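Uncharacterized protein (Escherichia coli O157:H7, PDB 4ZV9) is uncharacterised but, as a member of the dienelactone hydrolase family with an alpha/beta-hydrolase fold, probably hydrolyses esters or lactones. Local coordinates at residues A226-R229 against T230-F234; P204-N207 against H208-N212; Q156-T159 against A160-A163. All coordinates share one frame; numbering follows the deposited sequence.

Contact 1: A226-R229 against T230-F234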
loop_
_atom_site.group_PDB
_atom_site.type_symbol
_atom_site.label_atom_id
_atom_site.label_comp_id
_atom_site.label_asym_id
_atom_site.label_seq_id
_atom_site.Cartn_x
_atom_site.Cartn_y
_atom_site.Cartn_z
ATOM N N ALA A 226 -8.144 4.340 -11.373
ATOM C CA ALA A 226 -6.992 4.441 -10.469
ATOM C C ALA A 226 -6.154 3.155 -10.483
ATOM O O ALA A 226 -4.908 3.201 -10.456
ATOM C CB ALA A 226 -7.440 4.764 -9.062
ATOM N N TRP A 227 -6.821 2.003 -10.529
ATOM C CA TRP A 227 -6.083 0.752 -10.514
ATOM C C TRP A 227 -5.303 0.559 -11.818
ATOM O O TRP A 227 -4.175 0.090 -11.791
ATOM C CB TRP A 227 -6.987 -0.443 -10.240
ATOM C CG TRP A 227 -6.207 -1.674 -9.908
ATOM C CD1 TRP A 227 -6.119 -2.807 -10.647
ATOM C CD2 TRP A 227 -5.377 -1.882 -8.748
ATOM N NE1 TRP A 227 -5.317 -3.731 -10.008
ATOM C CE2 TRP A 227 -4.849 -3.181 -8.844
ATOM C CE3 TRP A 227 -5.050 -1.099 -7.639
ATOM C CZ2 TRP A 227 -3.993 -3.719 -7.873
ATOM C CZ3 TRP A 227 -4.222 -1.628 -6.669
ATOM C CH2 TRP A 227 -3.704 -2.938 -6.787
ATOM N N GLN A 228 -5.915 0.904 -12.946
ATOM C CA GLN A 228 -5.234 0.779 -14.236
ATOM C C GLN A 228 -3.989 1.625 -14.231
ATOM O O GLN A 228 -2.936 1.173 -14.665
ATOM C CB GLN A 228 -6.133 1.250 -15.370
ATOM C CG GLN A 228 -5.542 1.137 -16.778
ATOM C CD GLN A 228 -6.450 1.731 -17.852
ATOM O OE1 GLN A 228 -7.228 2.661 -17.602
ATOM N NE2 GLN A 228 -6.343 1.202 -19.062
ATOM N N ARG A 229 -4.105 2.850 -13.732
ATOM C CA ARG A 229 -2.947 3.731 -13.624
ATOM C C ARG A 229 -1.871 3.147 -12.700
ATOM O O ARG A 229 -0.673 3.250 -12.978
ATOM C CB ARG A 229 -3.371 5.113 -13.143
ATOM C CG ARG A 229 -4.065 5.925 -14.220
ATOM C CD ARG A 229 -4.789 7.105 -13.604
ATOM N NE ARG A 229 -5.340 7.999 -14.620
ATOM C CZ ARG A 229 -6.256 8.932 -14.387
ATOM N NH1 ARG A 229 -6.777 9.090 -13.170
ATOM N NH2 ARG A 229 -6.669 9.705 -15.385
ATOM N N THR A 230 -2.304 2.539 -11.613
ATOM C CA THR A 230 -1.392 1.886 -10.662
ATOM C C THR A 230 -0.607 0.720 -11.304
ATOM O O THR A 230 0.609 0.641 -11.177
ATOM C CB THR A 230 -2.165 1.416 -9.438
ATOM O OG1 THR A 230 -2.798 2.540 -8.825
ATOM C CG2 THR A 230 -1.242 0.730 -8.425
ATOM N N LEU A 231 -1.291 -0.134 -12.055
ATOM C CA LEU A 231 -0.622 -1.231 -12.765
ATOM C C LEU A 231 0.382 -0.728 -13.823
ATOM O O LEU A 231 1.464 -1.298 -13.984
ATOM C CB LEU A 231 -1.641 -2.173 -13.416
ATOM C CG LEU A 231 -2.597 -2.896 -12.454
ATOM C CD1 LEU A 231 -3.418 -3.930 -13.211
ATOM C CD2 LEU A 231 -1.852 -3.556 -11.305
ATOM N N LYS A 232 0.043 0.346 -14.525
ATOM C CA LYS A 232 0.990 0.926 -15.482
ATOM C C LYS A 232 2.229 1.477 -14.769
ATOM O O LYS A 232 3.341 1.414 -15.300
ATOM C CB LYS A 232 0.335 2.037 -16.306
ATOM C CG LYS A 232 -0.704 1.483 -17.268
ATOM C CD LYS A 232 -1.280 2.509 -18.235
ATOM C CE LYS A 232 -2.515 1.924 -18.901
ATOM N NZ LYS A 232 -2.924 2.718 -20.088
ATOM N N TRP A 233 2.031 2.045 -13.588
ATOM C CA TRP A 233 3.124 2.603 -12.805
ATOM C C TRP A 233 4.041 1.447 -12.378
ATOM O O TRP A 233 5.269 1.533 -12.514
ATOM C CB TRP A 233 2.558 3.342 -11.589
ATOM C CG TRP A 233 3.464 4.368 -10.969
ATOM C CD1 TRP A 233 4.102 4.278 -9.772
ATOM C CD2 TRP A 233 3.763 5.676 -11.491
ATOM N NE1 TRP A 233 4.798 5.445 -9.521
ATOM C CE2 TRP A 233 4.609 6.314 -10.561
ATOM C CE3 TRP A 233 3.404 6.360 -12.660
ATOM C CZ2 TRP A 233 5.109 7.610 -10.760
ATOM C CZ3 TRP A 233 3.906 7.641 -12.863
ATOM C CH2 TRP A 233 4.748 8.253 -11.914
ATOM N N PHE A 234 3.437 0.370 -11.873
ATOM C CA PHE A 234 4.209 -0.815 -11.476
ATOM C C PHE A 234 5.005 -1.365 -12.648
ATOM O O PHE A 234 6.174 -1.712 -12.500
ATOM C CB PHE A 234 3.319 -1.942 -10.928
ATOM C CG PHE A 234 2.677 -1.657 -9.578
ATOM C CD1 PHE A 234 3.217 -0.729 -8.686
ATOM C CD2 PHE A 234 1.570 -2.382 -9.182
ATOM C CE1 PHE A 234 2.616 -0.493 -7.455
ATOM C CE2 PHE A 234 0.990 -2.179 -7.939
ATOM C CZ PHE A 234 1.511 -1.228 -7.076
#
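One face of the W227 indole carries the isobutyl end of L231, one helical turn on; the H211 imidazole meets the opposite face. L231 CD2 rides 3.4 Å above the ring plane, displaced toward its rim, while L231 CG makes a CH-pi contact 4.1 Å from the centroid of the W227 five-membered ring. With chi1 at -167° the indole leaves the backbone opposite the peptide nitrogen and tilts toward the helix C-terminus, against L231. T230 CG2 meets it obliquely, 4.2 Å from W227 CZ3. On the F234 ring, one face takes the carbonyl oxygen T230 O, 3.5 Å above the plane and off-centre.

A226 O is gripped twice: T230 N (2.9 Å) and T230 OG1 (2.7 Å) reach this oxygen from opposite faces of its carbonyl plane. T230 OG1 also bonds H172 NE2, so the buried hydroxyl ties helix to strand. On the exposed side Q228 and K232 run alongside each other, extended, with Q228 CG 3.8 Å from K232 CE. R229 reaches to the Y203 hydroxyl and, by cation-pi, to Y201.

In helix 220-237, the C-terminal helix of this alpha/beta-hydrolase fold, i to i+4 pairs hold one turn; W227 packs on helix 56-67, T230 and W233 on strands 148-151 and 169-174.

Contact 2: P204-N207 against H208-N212; sequences PGVN and HGFHN
V206 and F210 meet across a tight bend of the chain, V206 CG2 coming to 3.6 Å from F210 CD2 at an oblique angle to the ring. Both groups owe the meeting to their first torsions: V206 CG2 and the F210 ring each sit between backbone N and carbonyl carbon, with F210 chi1 at 67°, which brings the phenyl alongside V206 CG2. At the edge of that ring, in its plane, lies the carbonyl oxygen N207 O, 3.5 Å from F210 CD2.

N207 has an unusual chi1 of -141°, away from any staggered position, and the twist lets its own amide oxygen receive the next peptide: H208 N to N207 OD1 is 2.9 Å, with the donor arriving almost side-on to the C=O (99°). The bend is a type II beta turn from N207 to F210, with G209 taking the positive phi its third position needs; a type I turn from G209 to N212 follows, closed by N212 N to G209 O at 2.9 Å. The loop after strand 198-203 corresponds to the one after the last strand, which carries the catalytic histidine in alpha/beta hydrolases. H208 fits that role: its imidazole, with CG anti to the backbone N, swings away from N207 and bonds D177 OD2 through ND1, consistent with the Cys-His-Asp triad of dienelactone hydrolases. C130, seen here as S,S-(2-hydroxyethyl)thiocysteine, is probably its nucleophile. Y153 meets the H208 ring and stands edge-to-face with F210. H208 O is buried by the turn and has no partner in the model.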
loop_
_atom_site.group_PDB
_atom_site.type_symbol
_atom_site.label_atom_id
_atom_site.label_comp_id
_atom_site.label_asym_id
_atom_site.label_seq_id
_atom_site.Cartn_x
_atom_site.Cartn_y
_atom_site.Cartn_z
ATOM N N PRO A 204 -13.005 13.208 -9.790
ATOM C CA PRO A 204 -14.165 14.058 -9.494
ATOM C C PRO A 204 -15.378 13.327 -8.932
ATOM O O PRO A 204 -15.597 12.153 -9.216
ATOM C CB PRO A 204 -14.511 14.680 -10.855
ATOM C CG PRO A 204 -13.993 13.716 -11.862
ATOM C CD PRO A 204 -12.804 13.028 -11.241
ATOM N N GLY A 205 -16.115 14.025 -8.075
ATOM C CA GLY A 205 -17.373 13.530 -7.529
ATOM C C GLY A 205 -17.328 12.332 -6.599
ATOM O O GLY A 205 -18.372 11.762 -6.304
ATOM N N VAL A 206 -16.144 11.945 -6.129
ATOM C CA VAL A 206 -16.029 10.810 -5.215
ATOM C C VAL A 206 -15.316 11.235 -3.946
ATOM O O VAL A 206 -14.670 12.292 -3.887
ATOM C CB VAL A 206 -15.289 9.604 -5.843
ATOM C CG1 VAL A 206 -16.048 9.093 -7.056
ATOM C CG2 VAL A 206 -13.855 9.965 -6.220
ATOM N N ASN A 207 -15.407 10.378 -2.941
ATOM C CA ASN A 207 -14.801 10.643 -1.658
ATOM C C ASN A 207 -13.730 9.618 -1.329
ATOM O O ASN A 207 -13.499 8.657 -2.050
ATOM C CB ASN A 207 -15.896 10.612 -0.583
ATOM C CG ASN A 207 -15.712 11.687 0.473
ATOM O OD1 ASN A 207 -14.587 12.051 0.843
ATOM N ND2 ASN A 207 -16.826 12.249 0.923
ATOM N N HIS A 208 -13.041 9.860 -0.234
ATOM C CA HIS A 208 -12.060 8.941 0.312
ATOM C C HIS A 208 -12.659 7.553 0.378
ATOM O O HIS A 208 -13.855 7.415 0.650
ATOM C CB HIS A 208 -11.898 9.492 1.730
ATOM C CG HIS A 208 -10.796 8.920 2.560
ATOM N ND1 HIS A 208 -9.606 9.583 2.807
ATOM C CD2 HIS A 208 -10.772 7.810 3.327
ATOM C CE1 HIS A 208 -8.870 8.857 3.631
ATOM N NE2 HIS A 208 -9.553 7.774 3.952
ATOM N N GLY A 209 -11.844 6.532 0.121
ATOM C CA GLY A 209 -12.295 5.144 0.170
ATOM C C GLY A 209 -12.962 4.661 -1.108
ATOM O O GLY A 209 -13.559 3.578 -1.120
ATOM N N PHE A 210 -12.846 5.414 -2.206
ATOM C CA PHE A 210 -13.564 5.049 -3.450
ATOM C C PHE A 210 -13.118 3.735 -4.081
ATOM O O PHE A 210 -13.865 3.152 -4.857
ATOM C CB PHE A 210 -13.575 6.180 -4.509
ATOM C CG PHE A 210 -12.232 6.495 -5.100
ATOM C CD1 PHE A 210 -11.669 5.681 -6.078
ATOM C CD2 PHE A 210 -11.544 7.634 -4.717
ATOM C CE1 PHE A 210 -10.431 5.978 -6.632
ATOM C CE2 PHE A 210 -10.314 7.944 -5.281
ATOM C CZ PHE A 210 -9.754 7.111 -6.237
ATOM N N HIS A 211 -11.916 3.277 -3.760
ATOM C CA HIS A 211 -11.440 1.990 -4.258
ATOM C C HIS A 211 -11.943 0.822 -3.399
ATOM O O HIS A 211 -11.902 -0.334 -3.844
ATOM C CB HIS A 211 -9.919 1.972 -4.280
ATOM C CG HIS A 211 -9.343 0.758 -4.936
ATOM N ND1 HIS A 211 -8.921 -0.342 -4.221
ATOM C CD2 HIS A 211 -9.141 0.461 -6.244
ATOM C CE1 HIS A 211 -8.479 -1.262 -5.059
ATOM N NE2 HIS A 211 -8.600 -0.799 -6.291
ATOM N N ASN A 212 -12.418 1.105 -2.186
ATOM C CA ASN A 212 -12.863 0.045 -1.283
ATOM C C ASN A 212 -14.281 -0.408 -1.627
ATOM O O ASN A 212 -15.267 0.181 -1.198
ATOM C CB ASN A 212 -12.757 0.469 0.179
ATOM C CG ASN A 212 -12.981 -0.699 1.149
ATOM O OD1 ASN A 212 -13.597 -1.714 0.795
ATOM N ND2 ASN A 212 -12.458 -0.563 2.388
#

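Contact 3: Q156-T159 against A160-A163; sequences QAPT and ADVA
P158 and D161 form the close side-chain meeting of this turn: one carboxylate oxygen, D161 OD2, lies 3.3 Å from P158 CB and equally 3.3 Å from P158 CG, so it approaches the CB-CG side of the pyrrolidine ring obliquely, from one face, touching ring carbons. D161 CG stands anti to its own carbonyl carbon (chi1 -64°), which carries the carboxylate back toward the proline. Backbone bonds between residues three apart draw the chain together. D161 N gives a 2.9 Å bond to P158 O, and V162 N a longer one, 3.3 Å, to T159 O. In both the N-H arrives from well above the carbonyl plane, 48° out of it in the first and 63° in the second; these are two successive i to i+3 bonds, as in a single tight turn.

The turn belongs to the connection between strand 148-151 of the central sheet of this alpha/beta-hydrolase fold and strand 169-174, which pairs in parallel with 198-203. Its packed side faces the protein. V162 is buried, with CG2 3.6 Å from P158 O and 3.5 Å from T159 O, and its side chain meets L191 of helix 184-193. A157 is buried too, against Y187 of the same helix and V141 of helix 132-142, and D161 also touches V141.

The other side is loose. T159 and A160 are exposed, and their CB atoms touch neighbouring backbone within the turn. P158 is exposed and D161 partly so, which puts their meeting toward the outer side; D161 OD1 has a long, weak ion pair with K164 NZ. Further along, the exposed A163 offers its carbonyl oxygen to K196 NZ.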
loop_
_atom_site.group_PDB
_atom_site.type_symbol
_atom_site.label_atom_id
_atom_site.label_comp_id
_atom_site.label_asym_id
_atom_site.label_seq_id
_atom_site.Cartn_x
_atom_site.Cartn_y
_atom_site.Cartn_z
ATOM N N GLN A 156 -0.023 13.273 3.423
ATOM C CA GLN A 156 1.111 13.701 2.625
ATOM C C GLN A 156 2.416 13.470 3.398
ATOM O O GLN A 156 2.398 13.261 4.601
ATOM C CB GLN A 156 0.979 15.200 2.328
ATOM C CG GLN A 156 -0.429 15.691 2.006
ATOM C CD GLN A 156 -1.080 15.023 0.808
ATOM O OE1 GLN A 156 -0.453 14.265 0.073
ATOM N NE2 GLN A 156 -2.350 15.338 0.590
ATOM N N ALA A 157 3.543 13.472 2.692
ATOM C CA ALA A 157 4.846 13.396 3.342
ATOM C C ALA A 157 5.092 14.754 3.999
ATOM O O ALA A 157 4.575 15.759 3.520
ATOM C CB ALA A 157 5.937 13.128 2.313
ATOM N N PRO A 158 5.863 14.792 5.097
ATOM C CA PRO A 158 6.203 16.078 5.700
ATOM C C PRO A 158 6.996 16.949 4.702
ATOM O O PRO A 158 7.952 16.463 4.088
ATOM C CB PRO A 158 7.076 15.681 6.898
ATOM C CG PRO A 158 6.713 14.277 7.203
ATOM C CD PRO A 158 6.379 13.651 5.879
ATOM N N THR A 159 6.621 18.219 4.560
ATOM C CA THR A 159 7.244 19.089 3.570
ATOM C C THR A 159 8.772 19.155 3.673
ATOM O O THR A 159 9.460 19.119 2.652
ATOM C CB THR A 159 6.687 20.529 3.636
ATOM O OG1 THR A 159 5.277 20.503 3.449
ATOM C CG2 THR A 159 7.320 21.414 2.567
ATOM N N ALA A 160 9.304 19.243 4.891
ATOM C CA ALA A 160 10.761 19.325 5.078
ATOM C C ALA A 160 11.530 18.059 4.665
ATOM O O ALA A 160 12.747 18.102 4.514
ATOM C CB ALA A 160 11.082 19.681 6.520
ATOM N N ASP A 161 10.830 16.944 4.471
ATOM C CA ASP A 161 11.469 15.677 4.085
ATOM C C ASP A 161 11.366 15.337 2.607
ATOM O O ASP A 161 11.917 14.317 2.159
ATOM C CB ASP A 161 10.813 14.530 4.844
ATOM C CG ASP A 161 11.021 14.614 6.329
ATOM O OD1 ASP A 161 12.154 14.880 6.768
ATOM O OD2 ASP A 161 10.044 14.361 7.059
ATOM N N VAL A 162 10.662 16.166 1.843
ATOM C CA VAL A 162 10.398 15.866 0.434
ATOM C C VAL A 162 11.678 15.704 -0.396
ATOM O O VAL A 162 11.730 14.836 -1.275
ATOM C CB VAL A 162 9.420 16.888 -0.172
ATOM C CG1 VAL A 162 9.280 16.723 -1.674
ATOM C CG2 VAL A 162 8.059 16.737 0.486
ATOM N N ALA A 163 12.721 16.473 -0.091
ATOM C CA ALA A 163 13.990 16.368 -0.830
ATOM C C ALA A 163 14.599 14.962 -0.768
ATOM O O ALA A 163 15.310 14.550 -1.682
ATOM C CB ALA A 163 14.997 17.405 -0.335
#

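How the contacts relate
Contacts 1 and 2 meet directly: W227 CE3 approaches H211 NE2 to 3.8 Å and A226 CB approaches F210 CE1 to 4.0 Å, so the loop after strand 198-203 rests on helix 220-237. Contact 3 stands apart, its nearest atoms about 14 Å from contact 1 and about 10 Å from contact 2. Contact 2 is buried, contact 1 partly so, and contact 3 lies at the surface. Their chemistry follows: regular helical bonds and indole packing in contact 1, linked beta turns around a probable active-site histidine in contact 2, and a carboxylate beside a proline in contact 3. Strand 169-174 is touched by side chains of contacts 1 and 2 and follows contact 3 in the chain.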